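Local coordinates for protein glutathione S-transferase (Rhodospirillum rubrum F11, PDB 4O7H) that probably catalyses the conjugation of glutathione to electrophilic substrates, as a dimeric transferase with a thioredoxin-like and an all-helical domain, at residues 92-97 / 153-158. Numbering follows the deposited sequence.
Sequences RRLVAW and WLAGDM
Leu94 meets Leu154 and Ala155 in a small, buried van der Waals contact between the long helix 85-119 and the loop that joins helix 127-150 to helix 161-175, within the helical part of this glutathione S-transferase. It illustrates how a single leucine methyl can pack against both the backbone and the side chains of a tight turn. Leu94 directs its side chain at the loop, and one methyl, CD1, does all the close touching. With CD1 anti to CA (chi2 166°), this methyl leads the side chain toward the turn. Leu94 CD1 lies 3.4 Å from the carbonyl O of Leu154. Leu94 CD1 is also 3.9 Å from CA of Ala155 and 4.1 Å from the methyl CB of Ala155. Leu154 CB stands 4.4 Å from Leu94 CD1, and the Leu154 side chain also touches Ile144 and Ala166.

The surface offered to Leu94 thus includes the Leu154 carbonyl and Ala155 CA, both part of a type I turn from Trp153 to Gly156. The turn's own hydrogen bond, Gly156 N to Trp153 O, is the longer at 3.2 Å; a reciprocal bond from Trp153 N to Gly156 O, at 2.8 Å, reinforces it. Leu154 N donates to Asp163, which links the turn to helix 161-175. Leu94 also touches Tyr143, Leu147 and Ala162, placing it where three helices and the loop converge, while Arg92, two residues earlier on the helix, forms a salt bridge to Glu73 of the second subunit.

No hydrogen bond crosses between 92-97 and 153-158, and only 93 Å² is buried in total. The contacts of Leu94 CD1 with the two CB atoms are hydrophobic, whereas its approach to Leu154 O sets a methyl against a polar atom whose hydrogen bond comes from Arg151 of the same loop.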
# COMPACT_ATOMS: atom_id res chain seq x y z
N ARG A 92 -11.73 0.88 -0.01
CA ARG A 92 -10.36 0.37 0.11
C ARG A 92 -9.72 0.04 -1.26
O ARG A 92 -8.50 0.30 -1.48
CB ARG A 92 -10.28 -0.79 1.10
CG ARG A 92 -10.57 -0.38 2.51
CD ARG A 92 -10.15 -1.44 3.49
NE ARG A 92 -10.43 -1.15 4.90
CZ ARG A 92 -11.46 -1.62 5.60
NH1 ARG A 92 -12.41 -2.38 5.06
NH2 ARG A 92 -11.53 -1.34 6.87
N ARG A 93 -10.53 -0.49 -2.19
CA ARG A 93 -10.10 -0.69 -3.56
C ARG A 93 -9.59 0.60 -4.16
O ARG A 93 -8.52 0.61 -4.78
CB ARG A 93 -11.26 -1.27 -4.44
CG ARG A 93 -10.85 -1.52 -5.88
CD ARG A 93 -12.04 -1.96 -6.75
NE ARG A 93 -12.95 -0.86 -7.09
CZ ARG A 93 -12.70 0.02 -8.06
NH1 ARG A 93 -11.55 -0.05 -8.74
NH2 ARG A 93 -13.57 0.96 -8.31
N LEU A 94 -10.38 1.65 -4.00
CA LEU A 94 -10.03 2.93 -4.62
C LEU A 94 -8.87 3.59 -3.89
O LEU A 94 -8.00 4.21 -4.53
CB LEU A 94 -11.27 3.84 -4.67
CG LEU A 94 -12.22 3.44 -5.81
CD1 LEU A 94 -13.54 4.14 -5.59
CD2 LEU A 94 -11.63 3.76 -7.17
N VAL A 95 -8.82 3.47 -2.56
CA VAL A 95 -7.61 3.90 -1.84
C VAL A 95 -6.38 3.26 -2.46
O VAL A 95 -5.37 3.94 -2.72
CB VAL A 95 -7.70 3.61 -0.31
CG1 VAL A 95 -6.36 3.80 0.37
CG2 VAL A 95 -8.72 4.54 0.28
N ALA A 96 -6.41 1.94 -2.66
CA ALA A 96 -5.29 1.26 -3.29
C ALA A 96 -5.05 1.72 -4.74
O ALA A 96 -3.89 1.84 -5.16
CB ALA A 96 -5.50 -0.25 -3.28
N TRP A 97 -6.10 1.94 -5.50
CA TRP A 97 -5.93 2.45 -6.86
C TRP A 97 -5.01 3.69 -6.85
O TRP A 97 -4.06 3.81 -7.65
CB TRP A 97 -7.25 2.83 -7.45
CG TRP A 97 -7.13 3.38 -8.82
CD1 TRP A 97 -6.81 4.67 -9.15
CD2 TRP A 97 -7.32 2.69 -10.06
NE1 TRP A 97 -6.77 4.81 -10.51
CE2 TRP A 97 -7.12 3.61 -11.08
CE3 TRP A 97 -7.68 1.37 -10.40
CZ2 TRP A 97 -7.23 3.27 -12.44
CZ3 TRP A 97 -7.79 1.04 -11.70
CH2 TRP A 97 -7.58 1.97 -12.72
N TRP A 153 -19.96 10.58 -4.82
CA TRP A 153 -18.55 10.75 -4.47
C TRP A 153 -17.83 9.52 -5.06
O TRP A 153 -18.45 8.61 -5.59
CB TRP A 153 -18.37 10.82 -2.96
CG TRP A 153 -18.94 12.04 -2.34
CD1 TRP A 153 -20.14 12.14 -1.67
CD2 TRP A 153 -18.35 13.34 -2.30
NE1 TRP A 153 -20.33 13.44 -1.24
CE2 TRP A 153 -19.25 14.19 -1.60
CE3 TRP A 153 -17.18 13.89 -2.81
CZ2 TRP A 153 -18.99 15.55 -1.39
CZ3 TRP A 153 -16.92 15.22 -2.60
CH2 TRP A 153 -17.84 16.05 -1.91
N LEU A 154 -16.50 9.43 -4.98
CA LEU A 154 -15.81 8.40 -5.80
C LEU A 154 -16.19 6.96 -5.47
O LEU A 154 -16.22 6.12 -6.35
CB LEU A 154 -14.29 8.45 -5.65
CG LEU A 154 -13.53 9.60 -6.25
CD1 LEU A 154 -12.03 9.32 -6.06
CD2 LEU A 154 -13.84 9.71 -7.73
N ALA A 155 -16.48 6.69 -4.21
CA ALA A 155 -16.79 5.34 -3.75
C ALA A 155 -18.25 5.11 -3.49
O ALA A 155 -18.63 4.00 -3.06
CB ALA A 155 -16.01 5.00 -2.48
N GLY A 156 -19.08 6.12 -3.73
CA GLY A 156 -20.54 6.02 -3.51
C GLY A 156 -21.17 7.26 -2.91
O GLY A 156 -20.86 8.38 -3.30
N ASP A 157 -22.10 7.05 -1.97
CA ASP A 157 -23.01 8.09 -1.53
C ASP A 157 -22.43 9.11 -0.55
O ASP A 157 -23.01 10.17 -0.32
CB ASP A 157 -24.25 7.44 -0.89
N MET A 158 -21.25 8.83 -0.00
CA MET A 158 -20.68 9.70 1.01
C MET A 158 -19.20 9.90 0.70
O MET A 158 -18.63 9.05 0.06
CB MET A 158 -20.81 9.09 2.40
CG MET A 158 -20.35 7.67 2.52
SD MET A 158 -20.57 6.98 4.19
CE MET A 158 -19.05 7.56 4.94